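Local coordinates for protein transcriptional regulator, LacI family (Arthrobacter sp., PDB 4RKQ) that probably regulates transcription in response to a small sugar-like effector, bound between the two lobes of its periplasmic-binding-protein-like core, at residues A73-L78 / P93-D98; S59-V64 / D83-V88; V118-L123 / G194-N199; L239-L244 / V281-T286; A171-E176 / D200-G205. All coordinates share one frame; numbering follows the deposited sequence.

Interaction 1 (A73-L78 / P93-D98)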
# COMPACT_ATOMS: atom_id res chain seq x y z
N ALA A 73 -22.02 10.62 3.05
CA ALA A 73 -21.29 10.50 4.31
C ALA A 73 -19.82 10.39 3.99
O ALA A 73 -19.47 9.99 2.86
CB ALA A 73 -21.71 9.25 5.08
N VAL A 74 -18.98 10.65 4.98
CA VAL A 74 -17.53 10.52 4.79
C VAL A 74 -16.94 9.78 5.96
O VAL A 74 -17.33 10.02 7.07
CB VAL A 74 -16.83 11.88 4.66
CG1 VAL A 74 -15.31 11.73 4.63
CG2 VAL A 74 -17.33 12.62 3.42
N ILE A 75 -15.99 8.90 5.65
CA ILE A 75 -15.16 8.22 6.65
C ILE A 75 -13.74 8.67 6.33
O ILE A 75 -13.29 8.57 5.17
CB ILE A 75 -15.26 6.70 6.47
CG1 ILE A 75 -16.63 6.24 6.93
CG2 ILE A 75 -14.16 6.00 7.31
CD1 ILE A 75 -16.93 4.82 6.44
N GLY A 76 -13.02 9.21 7.31
CA GLY A 76 -11.69 9.72 7.01
C GLY A 76 -10.72 9.95 8.14
O GLY A 76 -11.11 10.06 9.31
N TYR A 77 -9.46 10.02 7.75
CA TYR A 77 -8.39 10.55 8.58
C TYR A 77 -8.18 11.97 8.07
O TYR A 77 -7.71 12.17 6.96
CB TYR A 77 -7.13 9.72 8.41
CG TYR A 77 -7.11 8.43 9.17
CD1 TYR A 77 -7.78 7.27 8.69
CD2 TYR A 77 -6.43 8.34 10.36
CE1 TYR A 77 -7.73 6.09 9.39
CE2 TYR A 77 -6.40 7.17 11.06
CZ TYR A 77 -7.02 6.05 10.58
OH TYR A 77 -6.97 4.92 11.33
N LEU A 78 -8.55 12.96 8.86
CA LEU A 78 -8.61 14.33 8.34
C LEU A 78 -7.51 15.27 8.80
O LEU A 78 -7.49 16.45 8.41
CB LEU A 78 -9.96 14.95 8.67
CG LEU A 78 -11.18 14.24 8.04
CD1 LEU A 78 -12.33 15.15 8.26
CD2 LEU A 78 -11.00 13.94 6.56
N PRO A 93 -23.23 12.61 7.64
CA PRO A 93 -22.35 12.23 8.76
C PRO A 93 -20.89 12.07 8.36
O PRO A 93 -20.59 11.51 7.29
CB PRO A 93 -22.94 10.89 9.26
CG PRO A 93 -23.87 10.42 8.20
CD PRO A 93 -24.27 11.59 7.36
N LEU A 94 -20.03 12.67 9.17
CA LEU A 94 -18.62 12.40 9.14
C LEU A 94 -18.25 11.44 10.27
O LEU A 94 -18.62 11.67 11.42
CB LEU A 94 -17.85 13.69 9.32
CG LEU A 94 -16.34 13.60 9.44
CD1 LEU A 94 -15.71 13.06 8.15
CD2 LEU A 94 -15.81 14.99 9.76
N ILE A 95 -17.52 10.38 9.89
CA ILE A 95 -16.83 9.54 10.84
C ILE A 95 -15.34 9.78 10.67
O ILE A 95 -14.76 9.41 9.65
CB ILE A 95 -17.14 8.05 10.59
CG1 ILE A 95 -18.66 7.85 10.76
CG2 ILE A 95 -16.37 7.19 11.57
CD1 ILE A 95 -19.14 6.53 10.36
N VAL A 96 -14.72 10.36 11.67
CA VAL A 96 -13.24 10.51 11.73
C VAL A 96 -12.54 9.51 12.60
O VAL A 96 -13.08 9.03 13.59
CB VAL A 96 -12.83 11.93 12.23
CG1 VAL A 96 -13.22 12.99 11.24
CG2 VAL A 96 -13.44 12.24 13.59
N LEU A 97 -11.29 9.21 12.26
CA LEU A 97 -10.49 8.35 13.06
C LEU A 97 -9.26 9.05 13.58
O LEU A 97 -8.68 9.91 12.90
CB LEU A 97 -10.00 7.17 12.23
CG LEU A 97 -11.11 6.23 11.82
CD1 LEU A 97 -11.78 6.63 10.51
CD2 LEU A 97 -10.54 4.83 11.74
N ASP A 98 -8.89 8.68 14.80
CA ASP A 98 -7.58 9.03 15.36
C ASP A 98 -7.35 10.52 15.57
O ASP A 98 -6.21 10.97 15.56
CB ASP A 98 -6.47 8.38 14.51
CG ASP A 98 -5.18 8.18 15.30
OD1 ASP A 98 -5.27 7.89 16.50
OD2 ASP A 98 -4.08 8.37 14.75
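The carbonyl oxygen of V74 is gripped twice, by one hydrogen bond and one CA-H...O contact. I95 N lies 2.8 Å from V74 O, almost along the C=O axis, and the N-H...O angle is 172°. The CA-H of L94 adds the weaker contact. I95 O is held in the same manner by a slightly longer, less straight bond: G76 N reaches I95 O at 2.9 Å, and the CA-H of I75 comes in beside it. V74 N gives to P93 O. L97 N gives to G76 O at 3.1 Å, a more bent bond at 149°. Strands 73-76 and 94-97 run parallel, their axes 4.8 Å apart. Helix 82-89 connects them in a beta-alpha-beta unit of the N-terminal lobe, as in the LacI family core, and packs on one face of the pair. On the helix side V74 and L94 lie side by side, V74 CG1 3.8 Å from L94 CD1. L78 folds back over this face. Its CD1 meets L94 CD2 tip to tip at 3.8 Å and also touches V96 CG1, while A85 of the helix packs on L78. I75 and I95 pair on the other face, where L257 of helix 246-262 touches I95. At the C-terminal end of the pair, L97 CB sits over one face of the Y77 ring, a CH-pi contact 3.8 Å from the centroid and 18° off the normal. Y77 OH bonds to Y29 OH, which ties down the far end of the ring.

Interaction 2 (S59-V64 / D83-V88)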
# COMPACT_ATOMS: atom_id res chain seq x y z
N SER A 59 -5.65 19.69 2.24
CA SER A 59 -5.90 19.29 3.62
C SER A 59 -7.11 18.31 3.66
O SER A 59 -7.82 18.16 2.65
CB SER A 59 -6.27 20.52 4.44
OG SER A 59 -7.58 21.01 4.07
N GLY A 60 -7.36 17.71 4.82
CA GLY A 60 -8.56 16.91 5.02
C GLY A 60 -9.83 17.70 4.79
O GLY A 60 -10.81 17.15 4.34
N LEU A 61 -9.84 19.02 5.08
CA LEU A 61 -11.00 19.83 4.77
C LEU A 61 -11.24 19.93 3.26
O LEU A 61 -12.38 19.81 2.79
CB LEU A 61 -10.91 21.22 5.43
CG LEU A 61 -12.05 22.17 5.28
CD1 LEU A 61 -13.26 21.52 5.94
CD2 LEU A 61 -11.73 23.52 5.93
N ASP A 62 -10.19 20.12 2.48
CA ASP A 62 -10.33 20.13 1.03
C ASP A 62 -10.92 18.79 0.51
O ASP A 62 -11.72 18.79 -0.42
CB ASP A 62 -8.99 20.31 0.36
CG ASP A 62 -8.39 21.68 0.60
OD1 ASP A 62 -9.13 22.67 0.48
OD2 ASP A 62 -7.18 21.76 0.89
N ALA A 63 -10.51 17.68 1.12
CA ALA A 63 -10.97 16.39 0.71
C ALA A 63 -12.47 16.31 0.93
O ALA A 63 -13.21 15.92 0.05
CB ALA A 63 -10.25 15.28 1.45
N VAL A 64 -12.92 16.77 2.09
CA VAL A 64 -14.34 16.72 2.43
C VAL A 64 -15.13 17.66 1.56
O VAL A 64 -16.18 17.29 1.08
CB VAL A 64 -14.59 17.01 3.91
CG1 VAL A 64 -16.08 17.23 4.17
CG2 VAL A 64 -14.07 15.86 4.75
N ASP A 83 -13.90 18.99 12.91
CA ASP A 83 -14.98 19.90 13.25
C ASP A 83 -15.44 20.74 12.05
O ASP A 83 -16.66 20.86 11.76
CB ASP A 83 -14.57 20.79 14.43
CG ASP A 83 -15.77 21.45 15.08
OD1 ASP A 83 -16.69 20.74 15.60
OD2 ASP A 83 -15.81 22.69 15.04
N GLN A 84 -14.47 21.35 11.37
CA GLN A 84 -14.76 22.13 10.19
C GLN A 84 -15.35 21.29 9.05
O GLN A 84 -16.25 21.72 8.35
CB GLN A 84 -13.51 22.84 9.68
CG GLN A 84 -13.01 23.93 10.64
CD GLN A 84 -11.68 24.52 10.22
OE1 GLN A 84 -10.66 24.31 10.87
NE2 GLN A 84 -11.68 25.27 9.13
N ALA A 85 -14.83 20.09 8.87
CA ALA A 85 -15.40 19.17 7.87
C ALA A 85 -16.86 18.77 8.18
O ALA A 85 -17.69 18.71 7.27
CB ALA A 85 -14.52 17.95 7.74
N GLN A 86 -17.21 18.51 9.43
CA GLN A 86 -18.61 18.21 9.72
C GLN A 86 -19.48 19.42 9.44
O GLN A 86 -20.64 19.30 9.00
CB GLN A 86 -18.80 17.71 11.15
CG GLN A 86 -20.23 17.27 11.47
CD GLN A 86 -20.66 16.08 10.63
OE1 GLN A 86 -20.34 14.93 10.92
NE2 GLN A 86 -21.37 16.37 9.54
N THR A 87 -18.96 20.61 9.69
CA THR A 87 -19.71 21.83 9.33
C THR A 87 -20.02 21.92 7.83
O THR A 87 -21.16 22.22 7.43
CB THR A 87 -18.97 23.10 9.85
OG1 THR A 87 -18.89 22.99 11.27
CG2 THR A 87 -19.71 24.38 9.49
N VAL A 88 -19.04 21.60 7.01
CA VAL A 88 -19.22 21.59 5.56
C VAL A 88 -20.27 20.54 5.23
O VAL A 88 -21.22 20.79 4.46
CB VAL A 88 -17.87 21.25 4.87
CG1 VAL A 88 -18.05 20.80 3.43
CG2 VAL A 88 -16.91 22.44 4.94
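The contacts across this pair are van der Waals, mostly between apolar side chains, and no hydrogen bond joins the two segments. L61 does most of the touching. Its CG is anti to the backbone N (chi1 -177°), which sends the branched end towards the other helix. L61 CD1 lies 3.6 Å from A85 N, against the backbone, and 3.9 Å from V88 CG2. V64 sits one turn on. Its CG2 meets A85 CB at 3.7 Å, and its CG1 faces V88 CG1 at 4.1 Å. A85 CB therefore rests against V64. The helix axes approach to 9.2 Å and cross at -15°, so the two run nearly parallel. Both belong to the layer of helices packed on one side of the parallel sheet in the N-terminal lobe, as expected for a periplasmic-binding-protein-like fold. A polar side chain takes part by van der Waals contact at the outer edge: Q84 crosses L61 at about a right angle, with NE2 3.6 Å from L61 CD2. Side-chain hydrogen bonds cap the start of helix 60-67. There S59 and D62 form a capping box. D62 N gives to S59 OG at 3.2 Å. In return S59 N gives to D62 OD2 at 2.9 Å, using the anti lone pair of that oxygen.

Interaction 3 (V118-L123 / G194-N199). With EDO (1,2-ethanediol), chain F.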
# COMPACT_ATOMS: atom_id res chain seq x y z
N VAL A 118 1.04 -2.37 27.05
CA VAL A 118 1.27 -3.69 26.49
C VAL A 118 2.63 -3.80 25.80
O VAL A 118 3.37 -4.78 26.00
CB VAL A 118 0.13 -4.13 25.58
CG1 VAL A 118 0.43 -5.46 24.92
CG2 VAL A 118 -1.16 -4.24 26.39
N ALA A 119 3.00 -2.77 25.04
CA ALA A 119 4.23 -2.83 24.24
C ALA A 119 5.45 -2.76 25.16
O ALA A 119 6.38 -3.53 25.02
CB ALA A 119 4.27 -1.69 23.24
N VAL A 120 5.42 -1.83 26.10
CA VAL A 120 6.47 -1.67 27.10
C VAL A 120 6.62 -2.95 27.95
O VAL A 120 7.73 -3.38 28.22
CB VAL A 120 6.22 -0.42 27.96
CG1 VAL A 120 7.25 -0.33 29.09
CG2 VAL A 120 6.38 0.83 27.09
N ALA A 121 5.51 -3.59 28.29
CA ALA A 121 5.54 -4.83 29.07
C ALA A 121 6.34 -5.90 28.39
O ALA A 121 7.03 -6.68 29.06
CB ALA A 121 4.15 -5.33 29.34
N GLN A 122 6.24 -5.96 27.07
CA GLN A 122 6.95 -6.97 26.32
C GLN A 122 8.43 -6.75 26.46
O GLN A 122 9.20 -7.70 26.63
CB GLN A 122 6.57 -6.98 24.83
CG GLN A 122 7.48 -7.85 23.97
CD GLN A 122 7.41 -9.33 24.32
OE1 GLN A 122 6.37 -9.84 24.73
NE2 GLN A 122 8.53 -10.03 24.13
N LEU A 123 8.85 -5.49 26.35
CA LEU A 123 10.28 -5.18 26.45
C LEU A 123 10.80 -5.43 27.88
O LEU A 123 11.89 -5.98 28.08
CB LEU A 123 10.56 -3.77 26.00
CG LEU A 123 10.26 -3.52 24.51
CD1 LEU A 123 10.64 -2.11 24.11
CD2 LEU A 123 10.97 -4.51 23.61
N GLY A 194 16.21 -2.17 22.87
CA GLY A 194 14.78 -2.31 22.52
C GLY A 194 14.27 -1.02 21.94
O GLY A 194 14.52 0.02 22.50
N ILE A 195 13.55 -1.10 20.81
CA ILE A 195 13.07 0.07 20.11
C ILE A 195 11.58 -0.06 19.80
O ILE A 195 11.18 -1.03 19.15
CB ILE A 195 13.85 0.33 18.82
CG1 ILE A 195 15.33 0.62 19.14
CG2 ILE A 195 13.24 1.50 18.05
CD1 ILE A 195 16.20 0.83 17.94
N LEU A 196 10.80 0.92 20.26
CA LEU A 196 9.36 1.04 19.96
C LEU A 196 9.22 2.11 18.88
O LEU A 196 9.75 3.20 19.04
CB LEU A 196 8.55 1.46 21.18
CG LEU A 196 8.55 0.51 22.38
CD1 LEU A 196 7.83 1.16 23.55
CD2 LEU A 196 7.91 -0.82 22.06
N ALA A 197 8.53 1.80 17.78
CA ALA A 197 8.38 2.76 16.72
C ALA A 197 6.95 3.22 16.64
O ALA A 197 6.03 2.47 16.89
CB ALA A 197 8.82 2.16 15.40
N PHE A 198 6.81 4.49 16.28
CA PHE A 198 5.53 5.14 16.07
C PHE A 198 4.57 4.28 15.24
O PHE A 198 3.40 4.17 15.56
CB PHE A 198 5.79 6.50 15.39
CG PHE A 198 4.55 7.23 15.03
CD1 PHE A 198 3.89 8.00 15.97
CD2 PHE A 198 4.01 7.11 13.75
CE1 PHE A 198 2.71 8.66 15.64
CE2 PHE A 198 2.81 7.77 13.42
CZ PHE A 198 2.17 8.54 14.37
N ASN A 199 5.07 3.71 14.15
CA ASN A 199 4.30 2.77 13.41
C ASN A 199 5.18 1.78 12.67
O ASN A 199 6.43 1.91 12.67
CB ASN A 199 3.35 3.50 12.41
CG ASN A 199 4.08 4.36 11.39
OD1 ASN A 199 5.28 4.24 11.19
ND2 ASN A 199 3.33 5.22 10.72
C1 EDO F . -0.53 5.64 10.76
O1 EDO F . 0.38 4.60 10.35
C2 EDO F . -1.67 5.07 11.57
O2 EDO F . -1.08 4.58 12.78
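Helix 112-125 packs here on the central parallel sheet of the C-terminal lobe, by way of strand 194-197. The short helix and strand segments run nearly antiparallel at 166°, with their axes 9.7 Å apart. L196 carries the contact. Its CG is anti to the carbonyl carbon (chi1 -63°), and both methyl groups are used. L196 CD2 lies 3.6 Å from L123 CD1, and the two leucines slide past each other in opposite directions. The same CD2 touches A119 CB at 3.9 Å, so it lies against two residues one helical turn apart. L196 CD1 meets V120 CG2 at 3.8 Å, the side chains crossing at about a right angle. This is the alpha/beta layering of the fold: I224 of the next strand also packs on L123 and L196, and V155 of helix 150-161 covers L196 as well. The strand then leads to N199, the N-cap of helix 200-212, whose OD1 accepts from M202 N. N199 ND2 gives to O1 of a bound 1,2-ethanediol at 3.0 Å. That molecule probably came from the crystallisation liquor. N27, R151 and D227 also bond to it, consistent with a binding pocket between the lobes.

Interaction 4 (L239-L244 / V281-T286)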
# COMPACT_ATOMS: atom_id res chain seq x y z
N LEU A 239 7.91 -8.56 11.69
CA LEU A 239 7.84 -7.44 12.61
C LEU A 239 6.78 -7.65 13.65
O LEU A 239 5.61 -7.87 13.33
CB LEU A 239 7.57 -6.13 11.86
CG LEU A 239 7.31 -4.87 12.68
CD1 LEU A 239 8.51 -4.50 13.50
CD2 LEU A 239 6.94 -3.72 11.76
N SER A 240 7.21 -7.60 14.92
CA SER A 240 6.27 -7.72 16.03
C SER A 240 5.60 -6.37 16.12
O SER A 240 6.23 -5.34 15.89
CB SER A 240 6.98 -8.04 17.36
OG SER A 240 7.50 -9.37 17.31
N THR A 241 4.32 -6.36 16.45
CA THR A 241 3.61 -5.10 16.35
C THR A 241 2.38 -5.00 17.24
O THR A 241 1.75 -6.01 17.56
CB THR A 241 3.20 -4.85 14.88
OG1 THR A 241 2.60 -3.57 14.76
CG2 THR A 241 2.22 -5.90 14.36
N MET A 242 2.04 -3.78 17.63
CA MET A 242 0.75 -3.52 18.25
C MET A 242 -0.25 -3.29 17.09
O MET A 242 -0.18 -2.30 16.33
CB MET A 242 0.81 -2.34 19.19
CG MET A 242 1.77 -2.47 20.39
SD MET A 242 1.25 -3.82 21.46
CE MET A 242 -0.47 -3.45 21.74
N ALA A 243 -1.24 -4.17 17.01
CA ALA A 243 -2.17 -4.18 15.86
C ALA A 243 -3.60 -4.36 16.23
O ALA A 243 -3.91 -5.04 17.19
CB ALA A 243 -1.78 -5.31 14.96
N LEU A 244 -4.50 -3.87 15.37
CA LEU A 244 -5.89 -4.34 15.39
C LEU A 244 -6.13 -4.81 13.98
O LEU A 244 -5.46 -4.31 13.05
CB LEU A 244 -6.89 -3.26 15.82
N VAL A 281 0.95 -8.41 18.54
CA VAL A 281 1.16 -9.53 17.63
C VAL A 281 2.67 -9.82 17.61
O VAL A 281 3.49 -9.00 17.14
CB VAL A 281 0.63 -9.23 16.22
CG1 VAL A 281 0.90 -10.40 15.27
CG2 VAL A 281 -0.85 -8.91 16.29
N LEU A 282 3.03 -10.95 18.20
CA LEU A 282 4.43 -11.35 18.34
C LEU A 282 4.88 -12.09 17.10
O LEU A 282 4.31 -13.09 16.74
CB LEU A 282 4.61 -12.26 19.55
CG LEU A 282 4.40 -11.53 20.89
CD1 LEU A 282 4.60 -12.47 22.08
CD2 LEU A 282 5.31 -10.32 21.01
N ARG A 283 5.93 -11.59 16.48
CA ARG A 283 6.47 -12.25 15.30
C ARG A 283 7.93 -12.54 15.58
O ARG A 283 8.25 -13.10 16.61
CB ARG A 283 6.20 -11.40 14.06
CG ARG A 283 4.71 -11.31 13.74
CD ARG A 283 4.48 -10.91 12.29
NE ARG A 283 3.09 -10.54 12.01
CZ ARG A 283 2.65 -9.30 11.73
NH1 ARG A 283 3.48 -8.24 11.68
NH2 ARG A 283 1.36 -9.13 11.48
N GLU A 284 8.84 -12.16 14.71
CA GLU A 284 10.23 -12.50 14.93
C GLU A 284 11.09 -11.41 15.50
O GLU A 284 12.23 -11.68 15.85
CB GLU A 284 10.87 -12.99 13.62
CG GLU A 284 10.17 -14.19 13.02
CD GLU A 284 10.66 -14.51 11.62
OE1 GLU A 284 11.21 -13.60 10.95
OE2 GLU A 284 10.51 -15.67 11.21
N SER A 285 10.60 -10.17 15.61
CA SER A 285 11.49 -9.07 16.00
C SER A 285 11.49 -8.85 17.51
O SER A 285 12.09 -7.92 18.00
CB SER A 285 11.17 -7.78 15.25
OG SER A 285 9.92 -7.31 15.66
N THR A 286 10.89 -9.78 18.23
CA THR A 286 10.94 -9.81 19.68
C THR A 286 11.22 -11.24 20.11
O THR A 286 11.07 -12.16 19.32
CB THR A 286 9.60 -9.37 20.28
OG1 THR A 286 8.55 -10.14 19.70
CG2 THR A 286 9.35 -7.88 20.06
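T241 and V281 form a hydrogen-bonded antiparallel pair: T241 N gives to V281 O at 2.9 Å, and V281 N gives to T241 O at 2.7 Å. The side chains of this pair lie side by side. V281 CG2 also reaches A243 CB at 3.9 Å. Past V281 the chain is no longer a regular strand, and side chains take over the holding. S240 OG is anti to its carbonyl carbon and points into the turning chain. It accepts from R283 N at 2.8 Å in a fairly straight bond, 167°. It is also 2.7 Å from T286 OG1, and either hydroxyl could be the donor there. S240 N gives to S285 OG at 2.8 Å, and S285 OG in turn bonds to V223 O, so this buried hydroxyl bridges two parts of the chain. R283 runs extended from CG to NE alongside T241. Its NH1 gives to L239 O at 2.7 Å, in the carbonyl plane but bent at the hydrogen (134°). L239 O lies at the guanidinium edge, 29° out of the plane. T241 OG1 bonds to D200 OD1, joining the strand to the start of helix 200-212. Strand 240-243 belongs to the sheet of the C-terminal lobe, and its antiparallel pairing with the last strand, 273-281, is a local break in an otherwise parallel alpha/beta sheet.

Interaction 5 (A171-E176 / D200-G205)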
# COMPACT_ATOMS: atom_id res chain seq x y z
N ALA A 171 11.80 11.52 13.94
CA ALA A 171 12.09 11.55 12.52
C ALA A 171 10.77 11.73 11.76
O ALA A 171 9.67 11.47 12.29
CB ALA A 171 12.77 10.24 12.10
N GLU A 172 10.89 12.15 10.50
CA GLU A 172 9.76 12.24 9.59
C GLU A 172 9.21 10.86 9.36
O GLU A 172 9.96 9.88 9.41
CB GLU A 172 10.22 12.84 8.24
CG GLU A 172 9.16 13.52 7.40
CD GLU A 172 9.58 13.63 5.94
OE1 GLU A 172 10.80 13.69 5.67
OE2 GLU A 172 8.70 13.64 5.05
N GLU A 173 7.91 10.75 9.09
CA GLU A 173 7.24 9.45 9.11
C GLU A 173 7.45 8.73 7.75
O GLU A 173 6.52 8.60 6.99
CB GLU A 173 5.73 9.69 9.38
CG GLU A 173 4.86 8.46 9.62
CD GLU A 173 3.38 8.77 9.80
OE1 GLU A 173 3.02 9.92 10.12
OE2 GLU A 173 2.55 7.87 9.67
N THR A 174 8.68 8.36 7.41
CA THR A 174 8.95 7.50 6.26
C THR A 174 9.93 6.44 6.73
O THR A 174 10.60 6.62 7.76
CB THR A 174 9.54 8.27 5.08
OG1 THR A 174 10.82 8.77 5.44
CG2 THR A 174 8.62 9.45 4.65
N ALA A 175 10.00 5.31 6.02
CA ALA A 175 10.97 4.26 6.34
C ALA A 175 12.39 4.79 6.24
O ALA A 175 13.21 4.49 7.08
CB ALA A 175 10.77 3.05 5.43
N GLU A 176 12.66 5.61 5.24
CA GLU A 176 14.02 6.07 5.03
C GLU A 176 14.43 7.12 6.06
O GLU A 176 15.58 7.08 6.53
CB GLU A 176 14.23 6.61 3.61
CG GLU A 176 15.61 7.23 3.36
CD GLU A 176 16.80 6.28 3.60
OE1 GLU A 176 16.63 5.03 3.75
OE2 GLU A 176 17.94 6.77 3.64
N ASP A 200 4.52 0.83 12.01
CA ASP A 200 5.21 -0.22 11.22
C ASP A 200 6.09 0.27 10.08
O ASP A 200 7.15 -0.29 9.85
CB ASP A 200 4.22 -1.23 10.64
CG ASP A 200 3.57 -2.14 11.71
OD1 ASP A 200 3.99 -2.08 12.87
OD2 ASP A 200 2.63 -2.92 11.33
N LEU A 201 5.65 1.28 9.34
CA LEU A 201 6.47 1.82 8.27
C LEU A 201 7.80 2.35 8.83
O LEU A 201 8.89 2.05 8.29
CB LEU A 201 5.73 2.96 7.59
CG LEU A 201 6.50 3.63 6.48
CD1 LEU A 201 6.83 2.63 5.41
CD2 LEU A 201 5.74 4.85 5.92
N MET A 202 7.73 3.11 9.93
CA MET A 202 8.96 3.59 10.58
C MET A 202 9.76 2.38 11.13
O MET A 202 10.96 2.34 11.02
CB MET A 202 8.65 4.65 11.65
CG MET A 202 8.09 5.98 11.08
SD MET A 202 7.84 7.28 12.31
CE MET A 202 9.48 7.95 12.36
N ALA A 203 9.07 1.38 11.68
CA ALA A 203 9.76 0.20 12.16
C ALA A 203 10.53 -0.54 11.08
O ALA A 203 11.61 -1.05 11.35
CB ALA A 203 8.82 -0.76 12.89
N ALA A 204 10.02 -0.58 9.87
CA ALA A 204 10.75 -1.22 8.77
C ALA A 204 12.06 -0.51 8.56
O ALA A 204 13.08 -1.13 8.25
CB ALA A 204 9.92 -1.21 7.50
N GLY A 205 12.07 0.80 8.72
CA GLY A 205 13.30 1.55 8.61
C GLY A 205 14.29 1.25 9.75
O GLY A 205 15.51 1.20 9.56
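This contact packs the turn after a sheet strand against the first turns of a neighbouring helix. It lies in the C-terminal lobe of the periplasmic-binding-protein-like fold, where the chain leaves strand 166-171, enters helix 175-188 and meets helix 200-212. No hydrogen bond crosses it. M202 fills the inner part. Its CG is anti to the carbonyl carbon, and the chain then turns about the CG-SD bond (chi3 84°). This brings M202 CE to 3.5 Å from A171 O and 3.6 Å from E172 O, with A171 CB beside it at 4.0 Å. M202 SD lies 3.9 Å from E173 CA, and the E173 side chain crosses M202 at about a right angle. E173 is the centre of an inverse gamma turn, closed by T174 N giving to E172 O at 2.8 Å. T174 then serves as N-cap of helix 175-188, its OG1 accepting from A177 N. L201 lies on the outer part, with CD2 next to E173 O and T174 CA. A175 CB meets L201 O at 3.6 Å and also faces L201 CD1. L234 of the second subunit packs on A175 and A204, so the subunit interface reaches this edge. One turn after L201, G205 comes close to the other helix: G205 CA makes a CA-H...O contact with A175 O, 3.3 Å away, with 140° at the hydrogen.

From the N terminus, interaction 2 opens first, at helix 60-67, and closes at helix 82-89. Interaction 1 opens between its segments, at strand 73-76, and closes at strand 94-97, so the two cross. They touch through A85, L78 and L94 and bind helices to sheet in the N-terminal lobe. Interaction 3 starts later, at helix 112-125, and closes a long loop at strand 194-197. Interaction 5 opens inside that loop and closes just beyond it, so these two also cross. Interaction 4 follows in series and joins strand 240-243 to the segment just past strand 273-281, near the C terminus. It touches interaction 3 through M242 and interaction 5 through T241 and D200. Interactions 3, 4 and 5 thus tie together the C-terminal lobe.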